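PDB 3IR4: glutaredoxin 2 from Salmonella enterica subsp. enterica serovar Typhimurium, which probably catalyses glutathione-dependent reduction of disulfides, as glutaredoxins do, and binds glutathione in a two-domain fold like that of glutathione S-transferases. Local coordinates for residues H177-L182 / K206-N211; R19-L24 / P79-K84. All blocks are in the same frame, centred on the assembly; numbering follows the deposited sequence. Where two conformers were deposited one is given.

Contact 1 (H177-L182 / K206-N211). With SO4 (sulfate ion), chain F.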
loop_
_atom_site.group_PDB
_atom_site.type_symbol
_atom_site.label_atom_id
_atom_site.label_comp_id
_atom_site.label_asym_id
_atom_site.label_seq_id
_atom_site.Cartn_x
_atom_site.Cartn_y
_atom_site.Cartn_z
ATOM N N HIS A 177 6.102 -4.659 -3.420
ATOM C CA HIS A 177 4.875 -5.404 -3.116
ATOM C C HIS A 177 4.692 -5.677 -1.626
ATOM O O HIS A 177 3.553 -5.742 -1.149
ATOM C CB HIS A 177 4.815 -6.704 -3.919
ATOM C CG HIS A 177 4.684 -6.489 -5.377
ATOM N ND1 HIS A 177 3.640 -5.792 -5.939
ATOM C CD2 HIS A 177 5.508 -6.835 -6.390
ATOM C CE1 HIS A 177 3.811 -5.759 -7.248
ATOM N NE2 HIS A 177 4.938 -6.382 -7.545
ATOM N N LEU A 178 5.767 -5.870 -0.879
ATOM C CA LEU A 178 5.645 -6.237 0.522
ATOM C C LEU A 178 5.329 -5.066 1.462
ATOM O O LEU A 178 4.461 -5.166 2.336
ATOM C CB LEU A 178 6.943 -6.933 0.996
ATOM C CG LEU A 178 7.016 -7.305 2.458
ATOM C CD1 LEU A 178 5.868 -8.294 2.849
ATOM C CD2 LEU A 178 8.383 -7.876 2.787
ATOM N N PHE A 179 6.059 -3.967 1.335
ATOM C CA PHE A 179 5.877 -2.861 2.243
ATOM C C PHE A 179 4.414 -2.368 2.358
ATOM O O PHE A 179 3.951 -2.165 3.470
ATOM C CB PHE A 179 6.836 -1.703 1.980
ATOM C CG PHE A 179 6.566 -0.523 2.866
ATOM C CD1 PHE A 179 6.833 -0.589 4.233
ATOM C CD2 PHE A 179 5.958 0.601 2.361
ATOM C CE1 PHE A 179 6.567 0.459 5.057
ATOM C CE2 PHE A 179 5.678 1.679 3.201
ATOM C CZ PHE A 179 5.968 1.598 4.552
ATOM N N PRO A 180 3.691 -2.205 1.243
ATOM C CA PRO A 180 2.317 -1.698 1.382
ATOM C C PRO A 180 1.441 -2.590 2.256
ATOM O O PRO A 180 0.585 -2.080 3.003
ATOM C CB PRO A 180 1.822 -1.633 -0.051
ATOM C CG PRO A 180 3.077 -1.465 -0.883
ATOM C CD PRO A 180 4.097 -2.299 -0.173
ATOM N N LEU A 181 1.597 -3.902 2.122
ATOM C CA LEU A 181 0.845 -4.832 2.947
ATOM C C LEU A 181 1.177 -4.638 4.433
ATOM O O LEU A 181 0.293 -4.535 5.282
ATOM C CB LEU A 181 1.138 -6.264 2.487
ATOM C CG LEU A 181 0.551 -7.361 3.353
ATOM C CD1 LEU A 181 -0.970 -7.260 3.440
ATOM C CD2 LEU A 181 0.994 -8.714 2.812
ATOM N N LEU A 182 2.468 -4.570 4.747
ATOM C CA LEU A 182 2.879 -4.385 6.127
ATOM C C LEU A 182 2.409 -3.033 6.661
ATOM O O LEU A 182 1.967 -2.934 7.804
ATOM C CB LEU A 182 4.387 -4.557 6.301
ATOM C CG LEU A 182 4.984 -5.884 5.833
ATOM C CD1 LEU A 182 6.480 -5.891 6.073
ATOM C CD2 LEU A 182 4.314 -7.074 6.526
ATOM N N LYS A 206 10.334 4.923 7.139
ATOM C CA LYS A 206 11.219 6.072 7.214
ATOM C C LYS A 206 11.827 6.409 5.866
ATOM O O LYS A 206 11.731 7.544 5.406
ATOM C CB LYS A 206 12.300 5.838 8.266
ATOM C CG LYS A 206 11.756 5.941 9.692
ATOM C CD LYS A 206 12.785 5.669 10.780
ATOM C CE LYS A 206 12.163 5.705 12.185
ATOM N NZ LYS A 206 13.186 5.693 13.270
ATOM N N GLN A 207 12.404 5.406 5.215
ATOM C CA GLN A 207 13.114 5.657 3.957
ATOM C C GLN A 207 12.190 6.025 2.814
ATOM O O GLN A 207 12.577 6.779 1.919
ATOM C CB GLN A 207 13.990 4.477 3.604
ATOM C CG GLN A 207 15.156 4.229 4.563
ATOM C CD GLN A 207 16.143 3.243 4.005
ATOM O OE1 GLN A 207 15.790 2.094 3.689
ATOM N NE2 GLN A 207 17.376 3.684 3.852
ATOM N N THR A 208 10.964 5.480 2.813
ATOM C CA THR A 208 9.979 5.790 1.767
ATOM C C THR A 208 9.188 7.061 2.040
ATOM O O THR A 208 8.487 7.524 1.162
ATOM C CB THR A 208 8.968 4.657 1.540
ATOM O OG1 THR A 208 8.162 4.500 2.715
ATOM C CG2 THR A 208 9.625 3.354 1.091
ATOM N N GLN A 209 9.306 7.658 3.236
ATOM C CA GLN A 209 8.501 8.859 3.579
ATOM C C GLN A 209 7.013 8.540 3.555
ATOM O O GLN A 209 6.203 9.361 3.108
ATOM C CB GLN A 209 8.800 10.055 2.662
ATOM C CG GLN A 209 10.213 10.572 2.732
ATOM C CD GLN A 209 10.540 11.372 3.977
ATOM O OE1 GLN A 209 9.750 11.472 4.909
ATOM N NE2 GLN A 209 11.724 11.940 3.997
ATOM N N ILE A 210 6.655 7.345 3.992
ATOM C CA ILE A 210 5.243 6.929 4.043
ATOM C C ILE A 210 4.951 6.515 5.468
ATOM O O ILE A 210 5.655 5.700 6.043
ATOM C CB ILE A 210 4.954 5.779 3.056
ATOM C CG1 ILE A 210 5.241 6.200 1.618
ATOM C CG2 ILE A 210 3.525 5.271 3.246
ATOM C CD1 ILE A 210 5.339 5.065 0.614
ATOM N N ASN A 211 3.901 7.087 6.034
ATOM C CA ASN A 211 3.543 6.837 7.421
ATOM C C ASN A 211 2.989 5.478 7.695
ATOM O O ASN A 211 2.264 4.916 6.900
ATOM C CB ASN A 211 2.488 7.882 7.856
ATOM C CG ASN A 211 1.100 7.688 7.172
ATOM O OD1 ASN A 211 0.983 7.532 5.931
ATOM N ND2 ASN A 211 0.066 7.766 7.954
HETATM S S SO4 F . 5.379 -7.954 -10.935
HETATM O O1 SO4 F . 6.602 -8.320 -11.688
HETATM O O2 SO4 F . 5.212 -9.008 -9.914
HETATM O O3 SO4 F . 5.627 -6.645 -10.326
HETATM O O4 SO4 F . 4.255 -7.982 -11.860
#

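Contact 2 (R19-L24 / P79-K84)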
loop_
_atom_site.group_PDB
_atom_site.type_symbol
_atom_site.label_atom_id
_atom_site.label_comp_id
_atom_site.label_asym_id
_atom_site.label_seq_id
_atom_site.Cartn_x
_atom_site.Cartn_y
_atom_site.Cartn_z
ATOM N N ARG A 19 4.087 5.682 -4.432
ATOM C CA ARG A 19 4.764 6.670 -3.606
ATOM C C ARG A 19 6.166 6.253 -3.182
ATOM O O ARG A 19 6.980 7.106 -2.829
ATOM C CB ARG A 19 3.950 6.922 -2.339
ATOM C CG ARG A 19 2.665 7.642 -2.617
ATOM C CD ARG A 19 1.773 7.666 -1.396
ATOM N NE ARG A 19 2.423 8.446 -0.356
ATOM C CZ ARG A 19 2.011 8.546 0.898
ATOM N NH1 ARG A 19 0.936 7.890 1.301
ATOM N NH2 ARG A 19 2.690 9.306 1.753
HETATM N N MSE A 20 6.439 4.953 -3.142
HETATM C CA MSE A 20 7.689 4.499 -2.545
HETATM C C MSE A 20 8.970 5.017 -3.189
HETATM O O MSE A 20 9.877 5.400 -2.491
HETATM C CB MSE A 20 7.747 2.969 -2.465
HETATM C CG MSE A 20 6.767 2.391 -1.462
HETATM SE SE MSE A 20 6.705 0.458 -1.497
HETATM C CE MSE A 20 8.431 0.082 -0.734
ATOM N N ILE A 21 9.062 4.980 -4.520
ATOM C CA ILE A 21 10.312 5.385 -5.171
ATOM C C ILE A 21 10.562 6.864 -4.948
ATOM O O ILE A 21 11.715 7.284 -4.824
ATOM C CB ILE A 21 10.376 5.010 -6.674
ATOM C CG1 ILE A 21 10.358 3.487 -6.860
ATOM C CG2 ILE A 21 11.627 5.627 -7.361
ATOM C CD1 ILE A 21 11.526 2.747 -6.341
ATOM N N PHE A 22 9.508 7.687 -4.929
ATOM C CA PHE A 22 9.699 9.102 -4.651
ATOM C C PHE A 22 10.422 9.283 -3.323
ATOM O O PHE A 22 11.333 10.089 -3.172
ATOM C CB PHE A 22 8.377 9.856 -4.653
ATOM C CG PHE A 22 7.770 10.011 -6.008
ATOM C CD1 PHE A 22 8.177 11.019 -6.871
ATOM C CD2 PHE A 22 6.772 9.141 -6.441
ATOM C CE1 PHE A 22 7.611 11.173 -8.110
ATOM C CE2 PHE A 22 6.208 9.303 -7.704
ATOM C CZ PHE A 22 6.630 10.333 -8.531
ATOM N N GLY A 23 9.986 8.552 -2.307
ATOM C CA GLY A 23 10.611 8.654 -1.020
ATOM C C GLY A 23 12.016 8.132 -0.982
ATOM O O GLY A 23 12.935 8.772 -0.463
ATOM N N LEU A 24 12.209 6.949 -1.540
ATOM C CA LEU A 24 13.521 6.313 -1.507
ATOM C C LEU A 24 14.599 7.107 -2.242
ATOM O O LEU A 24 15.759 7.048 -1.863
ATOM C CB LEU A 24 13.464 4.886 -2.088
ATOM C CG LEU A 24 12.612 3.921 -1.277
ATOM C CD1 LEU A 24 12.296 2.625 -2.038
ATOM C CD2 LEU A 24 13.263 3.611 0.054
ATOM N N PRO A 79 18.567 3.517 -11.540
ATOM C CA PRO A 79 17.575 2.820 -10.730
ATOM C C PRO A 79 18.096 2.385 -9.366
ATOM O O PRO A 79 19.254 2.010 -9.223
ATOM C CB PRO A 79 17.290 1.553 -11.565
ATOM C CG PRO A 79 17.700 1.872 -12.941
ATOM C CD PRO A 79 18.775 2.893 -12.861
ATOM N N LEU A 80 17.196 2.396 -8.382
ATOM C CA LEU A 80 17.446 1.709 -7.120
ATOM C C LEU A 80 16.997 0.261 -7.140
ATOM O O LEU A 80 17.438 -0.511 -6.292
ATOM C CB LEU A 80 16.759 2.426 -5.966
ATOM C CG LEU A 80 17.275 3.811 -5.588
ATOM C CD1 LEU A 80 16.655 4.271 -4.277
ATOM C CD2 LEU A 80 18.796 3.820 -5.459
ATOM N N LEU A 81 16.090 -0.112 -8.044
ATOM C CA LEU A 81 15.588 -1.487 -8.105
ATOM C C LEU A 81 16.632 -2.326 -8.846
ATOM O O LEU A 81 16.639 -2.410 -10.080
ATOM C CB LEU A 81 14.217 -1.541 -8.765
ATOM C CG LEU A 81 13.084 -0.895 -7.942
ATOM C CD1 LEU A 81 11.882 -0.628 -8.833
ATOM C CD2 LEU A 81 12.708 -1.765 -6.765
ATOM N N THR A 82 17.548 -2.886 -8.073
ATOM C CA THR A 82 18.683 -3.606 -8.631
ATOM C C THR A 82 18.787 -5.057 -8.201
ATOM O O THR A 82 19.673 -5.760 -8.652
ATOM C CB THR A 82 20.008 -2.892 -8.280
ATOM O OG1 THR A 82 20.159 -2.924 -6.866
ATOM C CG2 THR A 82 20.068 -1.485 -8.847
ATOM N N GLY A 83 17.887 -5.486 -7.325
ATOM C CA GLY A 83 17.979 -6.810 -6.740
ATOM C C GLY A 83 17.159 -7.902 -7.386
ATOM O O GLY A 83 16.156 -7.655 -8.031
ATOM N N LYS A 84 17.572 -9.135 -7.117
ATOM C CA LYS A 84 16.794 -10.289 -7.470
ATOM C C LYS A 84 15.548 -10.352 -6.603
ATOM O O LYS A 84 15.463 -9.728 -5.530
ATOM C CB LYS A 84 17.608 -11.576 -7.280
ATOM C CG LYS A 84 17.911 -11.952 -5.829
ATOM C CD LYS A 84 18.748 -13.209 -5.708
ATOM C CE LYS A 84 20.160 -13.039 -6.158
ATOM N NZ LYS A 84 20.910 -12.088 -5.302
#

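Contact 1 (H177-L182 / K206-N211)
A single ring carries one whole side of this contact: CE2 of F179 meets both T208 and I210, with Q209 between them turned away. The turn that makes this possible is a Schellman motif closing helix 195-208 in the all-helical, glutathione S-transferase-like C-terminal domain. Q209 takes a positive phi of 62°, its N bonds back to O of K206 at 3.3 Å, and the chain then leaves the helix so that T208 and I210 both face F179. With CG anti to the backbone N (chi1 176°), the F179 ring reaches out from helix 173-185 just before the kink at P180. I210 sits at the ring edge, near its plane, with CB 4.2 Å from F179 CE2. T208 places OG1 3.8 Å from F179 CE2, but the polar need of that buried hydroxyl is met by O of M204, within its own helix. Selenomethionine M20 of helix 13-25 packs on both F179 and I210. Two residues earlier, on the other side of the helix, H177 holds a sulfate, probably from the crystallisation liquor and also bonded by R85: NE2 donates in the ring plane to sulfate O3, 2.9 Å away and nearly straight at 167°.

Contact 2 (R19-L24 / P79-K84)
L80 and L24 make the closer of two leucine-led apolar contacts here, and they illustrate how an irregular loop can be fitted to a helix by apolar contacts of a few side chains. The helix is 13-25, which begins at the CxxC sequence of the thioredoxin-like domain; the loop leads from helix 65-74 to helix 87-97, the passage between the two domains. CD1 of L80 comes in at the backbone side of L24, lying 3.9 Å from L24 CB and 3.8 Å from L24 O, so that one methyl touches both the root of the side chain and the peptide oxygen. The second apolar contact is a methyl pair, CD1 of I21 to CD1 of L81 at 4.2 Å. Neither side chain leaves its backbone aimed at the other segment, and the meeting depends on their ends; the bend about CA-CB and CB-CG1 of I21 (chi2 -66°) brings its CD1 to L81.

Polar interactions hold the two pieces separately. Within the helix, N of L24 bonds to O of M20 at 3.0 Å. In the loop, the carboxylate of D73 takes one backbone N-H on each oxygen, from L80 to OD1 and from L81 to OD2, which fixes the pair of leucines relative to the end of helix 65-74; farther along, G83 pairs through its backbone with L171.

The site lies at the edge of the domain interface: L81 also packs on V69 of helix 65-74 and on I176 of helix 173-185, while the isobutyl end of L24 is engaged against Q207 and T208 of helix 195-208.

From the N terminus, the chain first lays down strand 5-8 and helix 13-25, then runs through strand 30-33, helix 40-46, strands 53-55 and 61-63 and helix 65-74 before contact 2 closes this 54-residue excursion, just as the chain leaves for the second domain. Contact 1 opens later and closes a shorter loop, with 23 residues between its segments, taking in the rest of helix 173-185 and most of helix 195-208. The two are in series, neither nested nor crossed. In space, helix 13-25 ties them, for instance by R19 CB against I210 CD1 at 3.8 Å. One helix of the thioredoxin-like domain thus packs against the interdomain loop, the last two helices and the turn that follows them.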